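Local coordinates for protein TetR family transcription regulator (Marinobacter aquaeolei, PDB 3PAS) that probably binds DNA as a dimeric TetR-family regulator of transcription, through an N-terminal helix-turn-helix motif, at residues G39-P42 against A43-Y46; V163-L167 against Q168-E172. One frame throughout, in Å; residues are numbered along the deposited sequence. Where two conformers were deposited one is given.

Contact 1. Residues G39-P42 against A43-Y46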
# COMPACT_ATOMS: atom_id res chain seq x y z
N GLY B 39 24.59 16.12 14.04
CA GLY B 39 25.48 16.86 14.96
C GLY B 39 26.93 16.98 14.51
O GLY B 39 27.84 17.17 15.35
N LEU B 40 27.16 16.90 13.21
CA LEU B 40 28.50 16.86 12.64
C LEU B 40 28.63 17.75 11.41
O LEU B 40 27.66 18.22 10.89
CB LEU B 40 28.86 15.41 12.31
CG LEU B 40 28.86 14.45 13.49
CD1 LEU B 40 28.87 12.98 12.99
CD2 LEU B 40 30.05 14.75 14.45
N SER B 41 29.85 18.03 10.99
CA SER B 41 30.06 18.92 9.88
C SER B 41 29.93 18.16 8.56
O SER B 41 30.09 16.97 8.53
CB SER B 41 31.46 19.52 9.94
OG SER B 41 32.46 18.54 9.73
N PRO B 42 29.61 18.87 7.47
CA PRO B 42 29.66 18.22 6.16
C PRO B 42 31.06 17.68 5.84
O PRO B 42 31.18 16.63 5.23
CB PRO B 42 29.28 19.34 5.19
CG PRO B 42 28.48 20.29 6.01
CD PRO B 42 28.99 20.20 7.42
N ALA B 43 32.13 18.38 6.27
CA ALA B 43 33.52 17.89 6.05
C ALA B 43 33.67 16.51 6.67
O ALA B 43 34.21 15.62 6.04
CB ALA B 43 34.62 18.92 6.64
N THR B 44 33.09 16.31 7.83
CA THR B 44 33.10 14.99 8.48
C THR B 44 32.31 13.96 7.70
O THR B 44 32.76 12.84 7.53
CB THR B 44 32.61 15.09 9.93
OG1 THR B 44 33.49 15.97 10.65
CG2 THR B 44 32.62 13.71 10.60
N LEU B 45 31.10 14.31 7.27
CA LEU B 45 30.30 13.46 6.47
C LEU B 45 31.10 12.96 5.27
O LEU B 45 31.11 11.74 4.97
CB LEU B 45 29.01 14.19 6.03
CG LEU B 45 27.96 13.34 5.31
CD1 LEU B 45 26.50 13.90 5.50
CD2 LEU B 45 28.30 13.22 3.82
N TYR B 46 31.78 13.88 4.57
CA TYR B 46 32.56 13.48 3.42
C TYR B 46 33.74 12.54 3.71
O TYR B 46 34.27 11.91 2.80
CB TYR B 46 33.03 14.69 2.62
CG TYR B 46 31.91 15.52 1.98
CD1 TYR B 46 30.92 14.93 1.21
CD2 TYR B 46 31.87 16.89 2.14
CE1 TYR B 46 29.94 15.69 0.60
CE2 TYR B 46 30.89 17.66 1.55
CZ TYR B 46 29.94 17.06 0.78
OH TYR B 46 28.98 17.82 0.23
O HOH W 1 32.17 17.23 12.60

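Contact 2. Residues V163-L167 against Q168-E172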
# COMPACT_ATOMS: atom_id res chain seq x y z
N VAL B 163 1.23 -1.95 10.38
CA VAL B 163 2.06 -1.08 11.24
C VAL B 163 1.58 0.39 11.13
O VAL B 163 1.46 1.12 12.10
CB VAL B 163 3.52 -1.23 10.93
CG1 VAL B 163 4.34 0.00 11.53
CG2 VAL B 163 4.04 -2.59 11.49
N GLN B 164 1.32 0.81 9.90
CA GLN B 164 0.91 2.19 9.62
C GLN B 164 -0.45 2.45 10.29
O GLN B 164 -0.60 3.44 11.01
CB GLN B 164 0.86 2.42 8.12
CG GLN B 164 0.38 3.81 7.66
CD GLN B 164 0.78 4.13 6.22
OE1 GLN B 164 1.97 4.31 5.90
NE2 GLN B 164 -0.22 4.23 5.35
N ARG B 165 -1.41 1.54 10.10
CA ARG B 165 -2.68 1.65 10.80
C ARG B 165 -2.52 1.71 12.32
O ARG B 165 -3.21 2.49 12.99
CB ARG B 165 -3.65 0.53 10.37
CG ARG B 165 -4.15 0.67 8.95
CD ARG B 165 -5.31 -0.29 8.62
NE ARG B 165 -6.55 0.25 9.16
CZ ARG B 165 -7.69 0.42 8.50
NH1 ARG B 165 -7.85 0.04 7.22
NH2 ARG B 165 -8.73 0.91 9.16
N CYS B 166 -1.62 0.93 12.87
CA CYS B 166 -1.40 0.95 14.32
C CYS B 166 -0.92 2.30 14.77
O CYS B 166 -1.45 2.85 15.73
CB CYS B 166 -0.36 -0.08 14.75
SG CYS B 166 -0.95 -1.70 14.62
N LEU B 167 0.08 2.84 14.07
CA LEU B 167 0.65 4.13 14.47
C LEU B 167 -0.34 5.32 14.28
O LEU B 167 -0.21 6.33 15.00
CB LEU B 167 1.98 4.37 13.77
CG LEU B 167 3.13 3.44 14.23
CD1 LEU B 167 4.21 3.53 13.23
CD2 LEU B 167 3.68 3.75 15.65
N GLN B 168 -1.33 5.17 13.38
CA GLN B 168 -2.37 6.16 13.10
C GLN B 168 -3.65 5.92 13.92
O GLN B 168 -4.65 6.59 13.70
CB GLN B 168 -2.77 6.12 11.61
CG GLN B 168 -1.74 6.62 10.61
CD GLN B 168 -2.18 6.37 9.17
OE1 GLN B 168 -3.09 5.57 8.91
NE2 GLN B 168 -1.53 7.05 8.23
N GLY B 169 -3.65 4.93 14.82
CA GLY B 169 -4.78 4.62 15.69
C GLY B 169 -5.99 3.88 15.18
O GLY B 169 -7.03 3.89 15.81
N SER B 170 -5.86 3.21 14.02
CA SER B 170 -6.98 2.48 13.43
C SER B 170 -6.83 0.98 13.62
O SER B 170 -7.66 0.23 13.14
CB SER B 170 -7.16 2.86 11.97
OG SER B 170 -6.06 2.41 11.17
N PHE B 171 -5.76 0.55 14.29
CA PHE B 171 -5.55 -0.84 14.63
C PHE B 171 -4.73 -0.95 15.92
O PHE B 171 -3.82 -0.22 16.12
CB PHE B 171 -4.78 -1.54 13.50
CG PHE B 171 -4.80 -3.06 13.59
CD1 PHE B 171 -6.00 -3.73 13.64
CD2 PHE B 171 -3.65 -3.78 13.60
CE1 PHE B 171 -6.02 -5.11 13.72
CE2 PHE B 171 -3.66 -5.16 13.67
CZ PHE B 171 -4.85 -5.81 13.71
N GLU B 172 -5.03 -1.89 16.79
CA GLU B 172 -4.17 -2.03 17.96
C GLU B 172 -3.17 -3.15 17.79
O GLU B 172 -3.56 -4.31 17.60
CB GLU B 172 -5.01 -2.25 19.20
CG GLU B 172 -5.43 -0.95 19.84
CD GLU B 172 -6.06 -1.14 21.22
OE1 GLU B 172 -6.23 -2.31 21.64
OE2 GLU B 172 -6.37 -0.11 21.86

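Contact 1. Residues G39-P42 against A43-Y46
Ser41 and Thr44 meet at the start of helix 42-48, the second helix of the predicted helix-turn-helix motif and, as in TetR relatives, probably the one that reads DNA. Ser41 holds the N-cap position, with Pro42 and Ala43 forming the first turn behind it.

The polar side chains gather over the open end of this turn. Ser41 OG sits between its own backbone N and carbonyl carbon, chi1 67°, which swings the hydroxyl forward over the helix start. There it lies 3.0 Å from Thr44 N and 2.9 Å from Thr44 OG1. A water bridges the two residues: it accepts from Ser41 N at 2.9 Å and is hydrogen-bonded to Thr44 OG1. Thr44 OG1 stands beside its own backbone N, chi1 -60°, and this turns the hydroxyl back toward the cap.

Two backbone bonds set the helical repeat. Leu45 N donates to Ser41 O at 3.1 Å, and Tyr46 N gives a similarly straight bond to Pro42 O. Pro42, lacking an N-H, costs the helix nothing here, because the nitrogens of a helix's first turn have no partner carbonyl within the helix.

Apolar contact is thinner. Leu40 CB approaches Thr44 CB at 4.5 Å, and both side chains also rest on Phe13 of helix 5-24. Leu45 turns its end away from the cap, into the domain interior against Phe13, Val31 and Ile34, joining this helix to the other two. On the outer side the Tyr46 ring leans back along the turn: its CE2 comes within 4.3 Å of Pro42 CB, and Pro42 O stands obliquely to the ring, 3.2 Å from Tyr46 CD2.

Contact 2. Residues V163-L167 against Q168-E172
In the modelled conformer, one of two for Cys166, SG lies at the edge of the Phe171 ring, near its plane and 3.6 Å from CD2, a sulfur-aromatic contact that holds for that copy only. His177 meets the same ring, the two planes turned about 20° apart, and Leu150 of the second subunit also packs on Phe171. The Arg165 guanidinium takes Ser170 OG obliquely, 31° out of its plane, through an NE bond of 3.0 Å; its NH1 forms a salt bridge with Glu152 of the second subunit. A bend at chi3 (79°) turns the arginine back toward the serine. The side chains of Gln164 and Gln168 run alongside each other in the same direction; in the Gln168 conformer given, NE2 lies 3.8 Å from Gln164 CG.

Helix 148-167 ends here in a Schellman motif, with Gly169 leaving helical geometry at positive phi. Gly169 N bonds Cys166 O at 3.2 Å from well above the carbonyl plane, while Ser170 N bonds Arg165 O at 2.9 Å. Weak bonds from Gln168 N and Phe171 N converge on that same Arg165 oxygen. With an alanine at Arg165, Ser170 OG is likely to lose its NE donor and Glu152 of the second subunit its charged mate. As the chain turns back, Phe171 O receives a CA-H...O contact from Cys166 CA at 3.2 Å.

How the contacts relate
Contacts 1 and 2 do not touch: their centres lie 36 Å apart and their nearest atoms about 24 Å. Both are local turns at helix ends, but in opposite senses, 39-46 leading into a helix and 163-172 leading out of one. Contact 1 belongs to the predicted DNA-binding motif, and no other protein chain of the assembly touches it. Contact 2 belongs to the C-terminal, TetR-like part of the chain and reaches the second subunit, so it takes part in the dimer interface. An acetate ion, probably from the crystallisation liquor, sits about 4 Å from the Gln164 side chain, so it does not by itself identify a ligand pocket.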